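Local atomic coordinates of beta-1,4-mannanase (Caldicellulosiruptor saccharolyticus, PDB entry 1PMH), a protein that binds beta-1,4-mannan chains such as mannohexaose through a family 27 carbohydrate-binding module, probably holding the mannan-hydrolysing enzyme to its polysaccharide substrate. Residues Gly43-Ala47 and Tyr174-Val178; Ile122-Gly127 and Tyr137-His141. Where two conformers were deposited one is given. Residue numbers count along the deposited sequence, not the author numbering.

Interaction 1 (Gly43-Ala47 and Tyr174-Val178). With CA (calcium ion), chain C.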
loop_
_atom_site.group_PDB
_atom_site.type_symbol
_atom_site.label_atom_id
_atom_site.label_comp_id
_atom_site.label_asym_id
_atom_site.label_seq_id
_atom_site.Cartn_x
_atom_site.Cartn_y
_atom_site.Cartn_z
ATOM N N GLY A 43 -3.160 -20.298 3.608
ATOM C CA GLY A 43 -1.795 -19.854 3.445
ATOM C C GLY A 43 -1.603 -18.359 3.588
ATOM O O GLY A 43 -0.533 -17.876 3.284
ATOM N N ASN A 44 -2.594 -17.625 4.082
ATOM C CA ASN A 44 -2.486 -16.173 4.153
ATOM C C ASN A 44 -3.385 -15.671 5.269
ATOM O O ASN A 44 -4.560 -15.399 5.089
ATOM C CB ASN A 44 -2.891 -15.550 2.845
ATOM C CG ASN A 44 -2.601 -14.058 2.844
ATOM O OD1 ASN A 44 -2.264 -13.486 3.889
ATOM N ND2 ASN A 44 -2.800 -13.406 1.722
ATOM N N LYS A 45 -2.799 -15.622 6.458
ATOM C CA LYS A 45 -3.561 -15.358 7.679
ATOM C C LYS A 45 -3.748 -13.873 8.024
ATOM O O LYS A 45 -4.785 -13.492 8.585
ATOM C CB LYS A 45 -2.886 -16.012 8.878
ATOM C CG LYS A 45 -3.619 -15.921 10.201
ATOM C CD LYS A 45 -2.962 -16.922 11.124
ATOM C CE LYS A 45 -3.570 -17.011 12.476
ATOM N NZ LYS A 45 -3.097 -18.292 13.130
ATOM N N TYR A 46 -2.767 -13.050 7.649
ATOM C CA TYR A 46 -2.727 -11.667 8.092
ATOM C C TYR A 46 -2.600 -10.679 6.948
ATOM O O TYR A 46 -1.951 -10.951 5.948
ATOM C CB TYR A 46 -1.531 -11.423 9.030
ATOM C CG TYR A 46 -1.508 -12.249 10.315
ATOM C CD1 TYR A 46 -2.272 -11.888 11.419
ATOM C CD2 TYR A 46 -0.710 -13.378 10.411
ATOM C CE1 TYR A 46 -2.247 -12.655 12.607
ATOM C CE2 TYR A 46 -0.651 -14.134 11.587
ATOM C CZ TYR A 46 -1.418 -13.759 12.656
ATOM O OH TYR A 46 -1.376 -14.483 13.823
ATOM N N ALA A 47 -3.118 -9.473 7.145
ATOM C CA ALA A 47 -2.978 -8.359 6.226
ATOM C C ALA A 47 -2.876 -7.086 7.029
ATOM O O ALA A 47 -3.260 -7.040 8.189
ATOM C CB ALA A 47 -4.141 -8.313 5.260
ATOM N N TYR A 174 -6.985 -2.543 2.876
ATOM C CA TYR A 174 -5.974 -3.498 3.302
ATOM C C TYR A 174 -4.856 -3.551 2.279
ATOM O O TYR A 174 -5.075 -3.462 1.072
ATOM C CB TYR A 174 -6.538 -4.903 3.499
ATOM C CG TYR A 174 -7.721 -5.014 4.418
ATOM C CD1 TYR A 174 -9.002 -4.696 3.991
ATOM C CD2 TYR A 174 -7.579 -5.494 5.732
ATOM C CE1 TYR A 174 -10.113 -4.830 4.841
ATOM C CE2 TYR A 174 -8.688 -5.590 6.574
ATOM C CZ TYR A 174 -9.940 -5.265 6.143
ATOM O OH TYR A 174 -11.057 -5.384 6.931
ATOM N N LEU A 175 -3.656 -3.749 2.770
ATOM C CA LEU A 175 -2.498 -4.057 1.957
ATOM C C LEU A 175 -1.979 -5.427 2.335
ATOM O O LEU A 175 -1.980 -5.824 3.502
ATOM C CB LEU A 175 -1.372 -3.067 2.135
ATOM C CG LEU A 175 -1.569 -1.704 1.583
ATOM C CD1 LEU A 175 -0.380 -0.825 1.973
ATOM C CD2 LEU A 175 -1.698 -1.727 0.065
ATOM N N ASP A 176 -1.491 -6.158 1.346
ATOM C CA ASP A 176 -0.827 -7.438 1.627
ATOM C C ASP A 176 0.186 -7.694 0.520
ATOM O O ASP A 176 0.143 -7.111 -0.567
ATOM C CB ASP A 176 -1.837 -8.586 1.728
ATOM C CG ASP A 176 -1.395 -9.765 2.579
ATOM O OD1 ASP A 176 -0.258 -9.774 3.076
ATOM O OD2 ASP A 176 -2.177 -10.703 2.750
ATOM N N ASN A 177 1.070 -8.645 0.818
ATOM C CA ASN A 177 2.006 -9.146 -0.194
ATOM C C ASN A 177 2.733 -8.016 -0.906
ATOM O O ASN A 177 2.830 -7.976 -2.142
ATOM C CB ASN A 177 1.287 -10.075 -1.151
ATOM C CG ASN A 177 0.801 -11.322 -0.446
ATOM O OD1 ASN A 177 1.414 -11.781 0.519
ATOM N ND2 ASN A 177 -0.288 -11.883 -0.903
ATOM N N VAL A 178 3.288 -7.132 -0.083
ATOM C CA VAL A 178 4.145 -6.076 -0.634
ATOM C C VAL A 178 5.515 -6.704 -0.810
ATOM O O VAL A 178 6.098 -7.158 0.150
ATOM C CB VAL A 178 4.173 -4.879 0.322
ATOM C CG1 VAL A 178 5.178 -3.844 -0.186
ATOM C CG2 VAL A 178 2.754 -4.289 0.490
HETATM CA CA CA C . -0.591 -11.878 4.365
HETATM O O HOH W 1 0.467 -13.069 2.676
#
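A calcium ion, rather than a run of side-chain packing, joins the loop 43-47 to the strand 174-178. From the loop it takes N44 OD1 at 2.4 Å and the main-chain Y46 O at 2.3 Å; from the strand it takes both carboxylate oxygens of D176, OD1 and OD2, each 2.5 Å from CA, which makes this a bidentate ligand. Water 1 lies 2.3 Å from the ion and donates a hydrogen bond to N177 OD1 (2.7 Å), so N177 is a second-shell partner of the ion, linked through its water ligand. D10 O and E12 OE2 complete seven-fold coordination. Shared binding also explains short oxygen pairs that are not hydrogen bonds: N44 OD1 and Y46 O lie 3.0 and 3.2 Å from D176 OD2.

The N44 amide does two jobs. While OD1 faces the ion, ND2 donates to D176 OD2 at 3.0 Å, with an N-H...O angle of 146°. The other carboxylate oxygen, D176 OD1, accepts a hydrogen bond from N177 N at 2.9 Å, which orients the carboxylate further. N177 adopts a phi/psi of 50/51, an interruption of the extended backbone just after the ligand, and its ND2 is hydrogen-bonded to E88 OE2. Beside this polar centre, A47 CB lies 3.7 Å from L175 O and 4.5 Å from Y174 CD2, where the loop runs into strand 47-53.

Only 223 Å² is buried between the segments. The chemistry is consistent with a structural site in which Ca2+ balances the carboxylates of D176 and E12 and bridges loop to strand.

Interaction 2 (Ile122-Gly127 and Tyr137-His141)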
loop_
_atom_site.group_PDB
_atom_site.type_symbol
_atom_site.label_atom_id
_atom_site.label_comp_id
_atom_site.label_asym_id
_atom_site.label_seq_id
_atom_site.Cartn_x
_atom_site.Cartn_y
_atom_site.Cartn_z
ATOM N N ILE A 122 -9.539 5.829 -8.485
ATOM C CA ILE A 122 -9.932 4.455 -8.200
ATOM C C ILE A 122 -11.324 4.455 -7.570
ATOM O O ILE A 122 -11.596 5.161 -6.588
ATOM C CB ILE A 122 -8.935 3.797 -7.205
ATOM C CG1 ILE A 122 -7.538 3.739 -7.810
ATOM C CG2 ILE A 122 -9.385 2.422 -6.757
ATOM C CD1 ILE A 122 -7.401 2.887 -9.057
ATOM N N THR A 123 -12.181 3.618 -8.149
ATOM C CA THR A 123 -13.506 3.354 -7.617
ATOM C C THR A 123 -13.719 1.842 -7.505
ATOM O O THR A 123 -12.830 1.071 -7.835
ATOM C CB THR A 123 -14.592 3.964 -8.511
ATOM O OG1 THR A 123 -14.531 3.328 -9.792
ATOM C CG2 THR A 123 -14.352 5.456 -8.742
ATOM N N ALA A 124 -14.902 1.425 -7.063
ATOM C CA ALA A 124 -15.109 0.022 -6.695
ATOM C C ALA A 124 -14.947 -0.928 -7.873
ATOM O O ALA A 124 -14.659 -2.098 -7.642
ATOM C CB ALA A 124 -16.472 -0.189 -6.047
ATOM N N ASN A 125 -15.139 -0.472 -9.101
ATOM C CA ASN A 125 -15.032 -1.336 -10.255
ATOM C C ASN A 125 -13.611 -1.405 -10.831
ATOM O O ASN A 125 -13.391 -2.008 -11.872
ATOM C CB ASN A 125 -16.165 -1.056 -11.256
ATOM C CG ASN A 125 -17.541 -1.474 -10.698
ATOM O OD1 ASN A 125 -17.696 -2.549 -10.100
ATOM N ND2 ASN A 125 -18.535 -0.609 -10.867
ATOM N N ALA A 126 -12.629 -0.789 -10.176
ATOM C CA ALA A 126 -11.219 -1.000 -10.501
ATOM C C ALA A 126 -10.809 -2.430 -10.221
ATOM O O ALA A 126 -11.419 -3.150 -9.426
ATOM C CB ALA A 126 -10.359 -0.026 -9.680
ATOM N N GLY A 127 -9.718 -2.842 -10.859
ATOM C CA GLY A 127 -9.137 -4.135 -10.563
ATOM C C GLY A 127 -10.105 -5.263 -10.786
ATOM O O GLY A 127 -10.721 -5.301 -11.852
ATOM N N TYR A 137 -14.565 -7.821 -2.235
ATOM C CA TYR A 137 -13.564 -6.786 -2.216
ATOM C C TYR A 137 -13.208 -6.355 -3.625
ATOM O O TYR A 137 -13.091 -7.191 -4.530
ATOM C CB TYR A 137 -12.276 -7.293 -1.571
ATOM C CG TYR A 137 -12.467 -7.553 -0.092
ATOM C CD1 TYR A 137 -12.959 -8.768 0.398
ATOM C CD2 TYR A 137 -12.198 -6.580 0.843
ATOM C CE1 TYR A 137 -13.178 -8.963 1.745
ATOM C CE2 TYR A 137 -12.414 -6.745 2.200
ATOM C CZ TYR A 137 -12.938 -7.955 2.660
ATOM O OH TYR A 137 -13.177 -8.143 3.996
ATOM N N THR A 138 -12.951 -5.061 -3.783
ATOM C CA THR A 138 -12.176 -4.543 -4.912
ATOM C C THR A 138 -10.724 -4.847 -4.644
ATOM O O THR A 138 -10.227 -4.492 -3.573
ATOM C CB THR A 138 -12.367 -3.016 -4.950
ATOM O OG1 THR A 138 -13.748 -2.691 -5.073
ATOM C CG2 THR A 138 -11.545 -2.370 -6.030
ATOM N N VAL A 139 -10.059 -5.524 -5.586
ATOM C CA VAL A 139 -8.673 -5.905 -5.418
ATOM C C VAL A 139 -7.838 -5.334 -6.539
ATOM O O VAL A 139 -8.112 -5.517 -7.730
ATOM C CB VAL A 139 -8.565 -7.419 -5.409
ATOM C CG1 VAL A 139 -7.101 -7.856 -5.262
ATOM C CG2 VAL A 139 -9.442 -8.016 -4.289
ATOM N N ILE A 140 -6.793 -4.620 -6.146
ATOM C CA ILE A 140 -5.798 -4.008 -7.032
ATOM C C ILE A 140 -4.502 -4.731 -6.776
ATOM O O ILE A 140 -4.010 -4.773 -5.666
ATOM C CB ILE A 140 -5.677 -2.517 -6.768
ATOM C CG1 ILE A 140 -7.009 -1.869 -7.139
ATOM C CG2 ILE A 140 -4.526 -1.898 -7.575
ATOM C CD1 ILE A 140 -7.140 -0.458 -6.763
ATOM N N HIS A 141 -3.967 -5.309 -7.832
ATOM C CA HIS A 141 -2.727 -6.069 -7.761
ATOM C C HIS A 141 -1.842 -5.562 -8.879
ATOM O O HIS A 141 -2.136 -5.779 -10.061
ATOM C CB HIS A 141 -3.021 -7.558 -7.942
ATOM C CG HIS A 141 -1.835 -8.448 -7.799
ATOM N ND1 HIS A 141 -1.905 -9.807 -8.017
ATOM C CD2 HIS A 141 -0.575 -8.203 -7.382
ATOM C CE1 HIS A 141 -0.768 -10.351 -7.620
ATOM N NE2 HIS A 141 0.114 -9.393 -7.431
#
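Here a connection containing a beta turn packs against a strand of the facing sheet: 122-127, leaving strand 114-122, folds over strand 135-145 of the other sheet of the jellyroll sandwich. A type I beta turn spans T123 to A126, closed by A126 N to T123 O at 3.0 Å. Its one hydrogen bond to the strand is made by a side chain: T138 OG1 donates to A124 O at 2.8 Å. The T138 methyl, CG2, meets A126 O at 3.5 Å. Farther along, I140 CD1 packs on I122 CG2 (3.7 Å) and more loosely on A126 CB (4.4 Å).

At G127, CA approaches V139 O at 3.3 Å, with 146° at the hydrogen, a CA-H...O contact. An ideal CB there would lie 2.0 Å from that oxygen, and phi is 58°, so both terms favour glycine. Around the pair, A124 and T138 touch Y93 of helix 93-98, I122 and I140 reach strand 102-109, and V139 rests on strands 84-92 and 128-132.

Overall arrangement
Both contacts use the seven-stranded sheet, where strands 172-181 and 135-145 each pair with strand 84-92. They lie about 16 Å apart, centre to centre, yet they touch directly, Y174 CE1 packing 4.0 Å from Y137 CE2. Along the chain, interaction 2 is nested within the span closed by interaction 1. Buried areas are similar, interaction 2 having 251 Å², but the chemistry differs. Interaction 1, partly buried, relies on a calcium ion bridging loop oxygens to D176 on the sheet; interaction 2, mostly buried, links the two sheets through isoleucine packing and a single threonine-to-carbonyl bond. Neither holds residues of the glycan pocket: the side chain of I122 is about 12 Å from a bound mannose.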